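Local coordinates for protein Pre-mRNA-splicing factor SAD1 (Saccharomyces cerevisiae, PDB 4MSX) that promotes assembly of newly made U4 snRNA into the U4/U6 snRNP and is required for pre-mRNA splicing, although its deubiquitinase fold is catalytically inactive, at residues 344-355 with 396-407. Sequence-based numbering, arbitrary orientation.
Sequences QINITKLLTKFT and TLVEFSSELEIL
A two-stranded parallel sheet within the USP domain pairs Gln344-Asn346 with Leu397-Glu399. Three backbone bonds stitch it: Ile345 N gives to Leu397 O (2.9 Å), Glu399 N to Ile345 O (2.8 Å), and Ile347 N to Glu399 O (2.8 Å). The middle residues of this ladder, Ile345 and Val398, turn their side chains to one face; Ile345 CG2 also meets CG2 of Thr396, just before strand 397-399. On the other face stand Gln344, Leu397, Asn346 and Glu399. Here the side chains of Gln344 and Leu397 run alongside each other, while that of Glu399, CG beside its backbone N (chi1 -63°) and extended beyond, reaches back to Gln344. Gln344 NE2 gives a bond to the syn lone pair of Glu399 OE1 at 2.5 Å, unusually short for an amide-carboxylate pair, so its length is doubtful; it is bent to 134° at the hydrogen, with the amide and carboxylate planes 53° apart. Asn346 ends the strand and is the N-cap of helix 347-350: its OD1 takes Thr348 N in the carbonyl plane at 2.9 Å and Thr348 OG1 from above that plane. Directly after the sheet, segment 344-355 turns into a helix, whereas segment 396-407 continues through a loop into strand 403-406, an edge of the large mixed sheet of the USP fold. Apolar side chains of the helix and of the residues after it pack against segment 396-407. Ile347 CG2 packs on Phe400 CB (3.8 Å), and Leu350 CD1 crosses Val398 CG1 at about a right angle. Leu351 and Leu404 meet tip to tip through their CD1 methyls (3.8 Å); Leu404 also touches Phe377 of strand 374-379 and Trp478 of strand 472-480. Further along, Thr355 CG2 rests against Ile406 CG2 (3.9 Å), and Leu407 CD1 approaches Phe354 O.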
ATOM      1  N   GLN A 344       5.111  -8.217  29.357  1.00 29.81           N
ATOM      2  CA  GLN A 344       5.355  -6.931  28.693  1.00 35.90           C
ATOM      3  C   GLN A 344       6.833  -6.837  28.425  1.00 44.43           C
ATOM      4  O   GLN A 344       7.655  -7.435  29.152  1.00 39.43           O
ATOM      5  CB  GLN A 344       4.989  -5.735  29.566  1.00 43.94           C
ATOM      6  CG  GLN A 344       3.556  -5.626  29.955  1.00 43.97           C
ATOM      7  CD  GLN A 344       3.348  -4.735  31.205  1.00 50.36           C
ATOM      8  OE1 GLN A 344       2.644  -5.131  32.132  1.00 58.38           O
ATOM      9  NE2 GLN A 344       3.945  -3.549  31.221  1.00 41.06           N
ATOM     10  N   ILE A 345       7.179  -6.071  27.406  1.00 29.71           N
ATOM     11  CA  ILE A 345       8.576  -5.805  27.123  1.00 30.08           C
ATOM     12  C   ILE A 345       8.710  -4.507  26.356  1.00 34.83           C
ATOM     13  O   ILE A 345       7.869  -4.197  25.497  1.00 33.33           O
ATOM     14  CB  ILE A 345       9.223  -6.955  26.325  1.00 33.61           C
ATOM     15  CG1 ILE A 345      10.744  -6.767  26.369  1.00 37.26           C
ATOM     16  CG2 ILE A 345       8.711  -6.996  24.836  1.00 32.98           C
ATOM     17  CD1 ILE A 345      11.525  -7.939  25.938  1.00 42.16           C
ATOM     18  N   ASN A 346       9.745  -3.719  26.634  1.00 30.83           N
ATOM     19  CA  ASN A 346       9.900  -2.464  25.909  1.00 30.15           C
ATOM     20  C   ASN A 346      10.662  -2.738  24.622  1.00 30.33           C
ATOM     21  O   ASN A 346      11.561  -3.603  24.580  1.00 30.48           O
ATOM     22  CB  ASN A 346      10.686  -1.426  26.719  1.00 35.56           C
ATOM     23  CG  ASN A 346      10.498   0.006  26.162  1.00 38.52           C
ATOM     24  OD1 ASN A 346      11.180   0.425  25.213  1.00 35.85           O
ATOM     25  ND2 ASN A 346       9.542   0.747  26.736  1.00 41.24           N
ATOM     26  N   ILE A 347      10.325  -2.003  23.572  1.00 30.14           N
ATOM     27  CA  ILE A 347      11.056  -2.148  22.322  1.00 31.05           C
ATOM     28  C   ILE A 347      12.559  -1.931  22.503  1.00 39.36           C
ATOM     29  O   ILE A 347      13.340  -2.555  21.819  1.00 30.33           O
ATOM     30  CB  ILE A 347      10.483  -1.192  21.199  1.00 28.79           C
ATOM     31  CG1 ILE A 347      11.050  -1.593  19.813  1.00 31.43           C
ATOM     32  CG2 ILE A 347      10.777   0.278  21.507  1.00 30.78           C
ATOM     33  CD1 ILE A 347      10.222  -1.000  18.639  1.00 35.87           C
ATOM     34  N   THR A 348      12.993  -1.070  23.435  1.00 30.69           N
ATOM     35  CA  THR A 348      14.447  -0.799  23.545  1.00 31.59           C
ATOM     36  C   THR A 348      15.135  -2.069  24.047  1.00 32.24           C
ATOM     37  O   THR A 348      16.291  -2.343  23.724  1.00 36.69           O
ATOM     38  CB  THR A 348      14.747   0.348  24.543  1.00 39.45           C
ATOM     39  OG1 THR A 348      14.094   0.043  25.780  1.00 42.39           O
ATOM     40  CG2 THR A 348      14.243   1.654  24.011  1.00 41.57           C
ATOM     41  N   LYS A 349      14.411  -2.859  24.824  1.00 31.43           N
ATOM     42  CA  LYS A 349      14.983  -4.070  25.343  1.00 36.49           C
ATOM     43  C   LYS A 349      15.065  -5.134  24.233  1.00 43.57           C
ATOM     44  O   LYS A 349      15.958  -5.970  24.239  1.00 35.30           O
ATOM     45  CB  LYS A 349      14.158  -4.564  26.541  1.00 41.61           C
ATOM     46  CG  LYS A 349      14.559  -5.951  27.028  1.00 58.00           C
ATOM     47  CD  LYS A 349      14.723  -5.987  28.552  1.00 85.03           C
ATOM     48  CE  LYS A 349      14.891  -7.417  29.081  1.00 71.56           C
ATOM     49  NZ  LYS A 349      15.366  -7.446  30.504  1.00 92.42           N
ATOM     50  N   LEU A 350      14.133  -5.128  23.273  1.00 34.92           N
ATOM     51  CA  LEU A 350      14.255  -6.071  22.130  1.00 33.79           C
ATOM     52  C   LEU A 350      15.496  -5.710  21.307  1.00 30.32           C
ATOM     53  O   LEU A 350      16.076  -6.545  20.650  1.00 42.62           O
ATOM     54  CB  LEU A 350      12.984  -6.025  21.246  1.00 28.81           C
ATOM     55  CG  LEU A 350      11.687  -6.515  21.917  1.00 29.34           C
ATOM     56  CD1 LEU A 350      10.435  -6.229  21.007  1.00 29.46           C
ATOM     57  CD2 LEU A 350      11.768  -8.003  22.288  1.00 30.17           C
ATOM     58  N   LEU A 351      15.890  -4.448  21.305  1.00 31.52           N
ATOM     59  CA  LEU A 351      17.023  -4.023  20.482  1.00 37.80           C
ATOM     60  C   LEU A 351      18.391  -4.183  21.188  1.00 45.44           C
ATOM     61  O   LEU A 351      19.426  -3.845  20.597  1.00 41.14           O
ATOM     62  CB  LEU A 351      16.820  -2.587  20.027  1.00 38.04           C
ATOM     63  CG  LEU A 351      15.697  -2.445  18.989  1.00 39.10           C
ATOM     64  CD1 LEU A 351      15.268  -1.004  18.870  1.00 38.43           C
ATOM     65  CD2 LEU A 351      16.164  -2.996  17.587  1.00 35.90           C
ATOM     66  N   THR A 352      18.388  -4.715  22.418  1.00 41.11           N
ATOM     67  CA  THR A 352      19.623  -4.832  23.236  1.00 52.29           C
ATOM     68  C   THR A 352      20.704  -5.632  22.532  1.00 45.49           C
ATOM     69  O   THR A 352      21.867  -5.290  22.589  1.00 54.17           O
ATOM     70  CB  THR A 352      19.424  -5.591  24.571  1.00 45.14           C
ATOM     71  OG1 THR A 352      18.193  -5.228  25.175  1.00 52.50           O
ATOM     72  CG2 THR A 352      20.574  -5.268  25.536  1.00 67.08           C
ATOM     73  N   LYS A 353      20.293  -6.729  21.929  1.00 44.81           N
ATOM     74  CA  LYS A 353      21.112  -7.495  21.009  1.00 55.06           C
ATOM     75  C   LYS A 353      22.121  -6.599  20.275  1.00 55.76           C
ATOM     76  O   LYS A 353      23.301  -6.919  20.218  1.00 58.71           O
ATOM     77  CB  LYS A 353      20.166  -8.094  19.971  1.00 59.49           C
ATOM     78  CG  LYS A 353      20.447  -9.503  19.575  1.00 58.37           C
ATOM     79  CD  LYS A 353      19.363  -9.969  18.665  1.00 55.18           C
ATOM     80  CE  LYS A 353      19.516 -11.434  18.356  1.00 69.32           C
ATOM     81  NZ  LYS A 353      18.714 -11.789  17.152  1.00 78.25           N
ATOM     82  N   PHE A 354      21.655  -5.466  19.729  1.00 45.29           N
ATOM     83  CA  PHE A 354      22.492  -4.632  18.858  1.00 43.02           C
ATOM     84  C   PHE A 354      23.123  -3.439  19.559  1.00 50.10           C
ATOM     85  O   PHE A 354      23.950  -2.746  18.983  1.00 51.88           O
ATOM     86  CB  PHE A 354      21.682  -4.144  17.644  1.00 41.54           C
ATOM     87  CG  PHE A 354      20.892  -5.252  16.961  1.00 41.14           C
ATOM     88  CD1 PHE A 354      21.500  -6.120  16.069  1.00 46.37           C
ATOM     89  CD2 PHE A 354      19.540  -5.409  17.190  1.00 40.94           C
ATOM     90  CE1 PHE A 354      20.753  -7.157  15.428  1.00 43.06           C
ATOM     91  CE2 PHE A 354      18.803  -6.452  16.575  1.00 40.90           C
ATOM     92  CZ  PHE A 354      19.426  -7.319  15.685  1.00 40.26           C
ATOM     93  N   THR A 355      22.721  -3.181  20.789  1.00 51.25           N
ATOM     94  CA  THR A 355      23.139  -1.955  21.454  1.00 56.92           C
ATOM     95  C   THR A 355      23.865  -2.203  22.795  1.00 64.44           C
ATOM     96  O   THR A 355      24.129  -1.253  23.531  1.00 71.92           O
ATOM     97  CB  THR A 355      21.924  -1.027  21.701  1.00 55.82           C
ATOM     98  OG1 THR A 355      21.023  -1.644  22.627  1.00 55.19           O
ATOM     99  CG2 THR A 355      21.164  -0.720  20.377  1.00 59.52           C
ATOM    100  N   THR A 396       2.810 -11.089  23.819  1.00 28.78           N
ATOM    101  CA  THR A 396       3.580 -10.202  24.696  1.00 30.87           C
ATOM    102  C   THR A 396       3.274  -8.763  24.325  1.00 38.70           C
ATOM    103  O   THR A 396       3.263  -8.387  23.130  1.00 31.89           O
ATOM    104  CB  THR A 396       5.105 -10.473  24.595  1.00 35.11           C
ATOM    105  OG1 THR A 396       5.378 -11.848  24.907  1.00 30.90           O
ATOM    106  CG2 THR A 396       5.887  -9.584  25.517  1.00 35.93           C
ATOM    107  N   LEU A 397       3.019  -7.937  25.335  1.00 28.16           N
ATOM    108  CA  LEU A 397       2.741  -6.534  25.099  1.00 29.90           C
ATOM    109  C   LEU A 397       4.018  -5.763  24.829  1.00 36.54           C
ATOM    110  O   LEU A 397       4.857  -5.567  25.724  1.00 34.56           O
ATOM    111  CB  LEU A 397       1.963  -5.932  26.259  1.00 33.60           C
ATOM    112  CG  LEU A 397       1.642  -4.438  26.102  1.00 35.96           C
ATOM    113  CD1 LEU A 397       0.817  -4.232  24.858  1.00 35.42           C
ATOM    114  CD2 LEU A 397       0.870  -3.994  27.357  1.00 40.66           C
ATOM    115  N   VAL A 398       4.173  -5.315  23.582  1.00 32.16           N
ATOM    116  CA  VAL A 398       5.361  -4.559  23.198  1.00 27.74           C
ATOM    117  C   VAL A 398       5.140  -3.056  23.392  1.00 33.11           C
ATOM    118  O   VAL A 398       4.269  -2.420  22.746  1.00 31.82           O
ATOM    119  CB  VAL A 398       5.795  -4.827  21.683  1.00 29.46           C
ATOM    120  CG1 VAL A 398       7.007  -3.976  21.338  1.00 32.53           C
ATOM    121  CG2 VAL A 398       6.106  -6.278  21.458  1.00 32.35           C
ATOM    122  N   GLU A 399       5.934  -2.487  24.292  1.00 28.83           N
ATOM    123  CA  GLU A 399       5.824  -1.073  24.636  1.00 35.41           C
ATOM    124  C   GLU A 399       6.770  -0.199  23.822  1.00 30.76           C
ATOM    125  O   GLU A 399       7.951  -0.500  23.709  1.00 35.31           O
ATOM    126  CB  GLU A 399       6.066  -0.914  26.150  1.00 36.59           C
ATOM    127  CG  GLU A 399       4.924  -1.682  26.854  1.00 42.31           C
ATOM    128  CD  GLU A 399       5.121  -1.959  28.319  1.00 51.43           C
ATOM    129  OE1 GLU A 399       4.173  -2.556  28.893  1.00 56.83           O
ATOM    130  OE2 GLU A 399       6.181  -1.610  28.883  1.00 47.83           O
ATOM    131  N   PHE A 400       6.248   0.889  23.271  1.00 27.37           N
ATOM    132  CA  PHE A 400       7.066   1.784  22.481  1.00 31.07           C
ATOM    133  C   PHE A 400       6.403   3.159  22.521  1.00 29.99           C
ATOM    134  O   PHE A 400       5.204   3.265  22.778  1.00 37.40           O
ATOM    135  CB  PHE A 400       7.184   1.288  21.027  1.00 31.24           C
ATOM    136  CG  PHE A 400       5.829   1.113  20.336  1.00 28.25           C
ATOM    137  CD1 PHE A 400       5.228   2.188  19.733  1.00 30.30           C
ATOM    138  CD2 PHE A 400       5.195  -0.122  20.328  1.00 32.32           C
ATOM    139  CE1 PHE A 400       3.974   2.036  19.055  1.00 29.47           C
ATOM    140  CE2 PHE A 400       3.941  -0.306  19.687  1.00 29.16           C
ATOM    141  CZ  PHE A 400       3.339   0.812  19.046  1.00 28.84           C
ATOM    142  N   SER A 401       7.184   4.184  22.257  1.00 33.63           N
ATOM    143  CA  SER A 401       6.668   5.549  22.140  1.00 40.00           C
ATOM    144  C   SER A 401       6.969   5.983  20.735  1.00 42.81           C
ATOM    145  O   SER A 401       7.104   5.142  19.837  1.00 41.56           O
ATOM    146  CB  SER A 401       7.363   6.486  23.153  1.00 43.62           C
ATOM    147  OG  SER A 401       8.749   6.636  22.834  1.00 46.16           O
ATOM    148  N   SER A 402       7.110   7.277  20.495  1.00 36.39           N
ATOM    149  CA  SER A 402       7.262   7.679  19.103  1.00 39.18           C
ATOM    150  C   SER A 402       8.703   7.902  18.712  1.00 36.83           C
ATOM    151  O   SER A 402       8.978   8.201  17.561  1.00 32.60           O
ATOM    152  CB  SER A 402       6.363   8.873  18.773  1.00 55.98           C
ATOM    153  OG  SER A 402       5.081   8.396  18.321  1.00 55.81           O
ATOM    154  N   GLU A 403       9.626   7.678  19.653  1.00 33.82           N
ATOM    155  CA  GLU A 403      11.048   7.907  19.393  1.00 32.15           C
ATOM    156  C   GLU A 403      11.892   6.766  19.910  1.00 28.17           C
ATOM    157  O   GLU A 403      11.551   6.103  20.895  1.00 37.93           O
ATOM    158  CB  GLU A 403      11.545   9.162  20.174  1.00 45.49           C
ATOM    159  CG  GLU A 403      10.838  10.444  19.834  1.00 62.80           C
ATOM    160  CD  GLU A 403      11.420  11.640  20.602  1.00 84.22           C
ATOM    161  OE1 GLU A 403      11.840  12.619  19.939  1.00 73.12           O
ATOM    162  OE2 GLU A 403      11.465  11.584  21.863  1.00 69.54           O
ATOM    163  N   LEU A 404      13.059   6.603  19.316  1.00 32.28           N
ATOM    164  CA  LEU A 404      13.873   5.469  19.618  1.00 35.12           C
ATOM    165  C   LEU A 404      15.291   5.893  19.257  1.00 38.84           C
ATOM    166  O   LEU A 404      15.484   6.653  18.341  1.00 36.71           O
ATOM    167  CB  LEU A 404      13.329   4.299  18.727  1.00 38.36           C
ATOM    168  CG  LEU A 404      14.027   2.977  18.549  1.00 49.04           C
ATOM    169  CD1 LEU A 404      13.104   1.953  17.861  1.00 36.48           C
ATOM    170  CD2 LEU A 404      15.263   3.204  17.718  1.00 52.62           C
ATOM    171  N   GLU A 405      16.300   5.409  19.969  1.00 38.86           N
ATOM    172  CA  GLU A 405      17.655   5.728  19.558  1.00 39.78           C
ATOM    173  C   GLU A 405      18.456   4.446  19.466  1.00 36.89           C
ATOM    174  O   GLU A 405      18.340   3.607  20.331  1.00 40.64           O
ATOM    175  CB  GLU A 405      18.286   6.679  20.609  1.00 49.58           C
ATOM    176  CG  GLU A 405      19.605   7.261  20.161  1.00 59.78           C
ATOM    177  CD  GLU A 405      20.126   8.375  21.085  1.00 70.87           C
ATOM    178  OE1 GLU A 405      20.140   8.181  22.328  1.00 63.61           O
ATOM    179  OE2 GLU A 405      20.514   9.436  20.551  1.00 75.73           O
ATOM    180  N   ILE A 406      19.260   4.284  18.419  1.00 40.58           N
ATOM    181  CA  ILE A 406      20.118   3.100  18.306  1.00 42.96           C
ATOM    182  C   ILE A 406      21.559   3.571  18.111  1.00 45.33           C
ATOM    183  O   ILE A 406      21.881   4.152  17.081  1.00 43.50           O
ATOM    184  CB  ILE A 406      19.744   2.215  17.076  1.00 45.75           C
ATOM    185  CG1 ILE A 406      18.328   1.684  17.210  1.00 45.50           C
ATOM    186  CG2 ILE A 406      20.745   1.060  16.926  1.00 42.53           C
ATOM    187  CD1 ILE A 406      17.743   1.101  15.889  1.00 46.07           C
ATOM    188  N   LEU A 407      22.410   3.320  19.101  1.00 52.50           N
ATOM    189  CA  LEU A 407      23.788   3.834  19.084  1.00 66.11           C
ATOM    190  C   LEU A 407      23.882   5.255  18.477  1.00 54.79           C
ATOM    191  O   LEU A 407      24.521   5.494  17.438  1.00 54.11           O
ATOM    192  CB  LEU A 407      24.710   2.857  18.356  1.00 70.37           C
ATOM    193  CG  LEU A 407      24.807   1.499  19.068  1.00 60.12           C
ATOM    194  CD1 LEU A 407      25.727   0.569  18.297  1.00 63.34           C
ATOM    195  CD2 LEU A 407      25.257   1.653  20.547  1.00 71.26           C
TER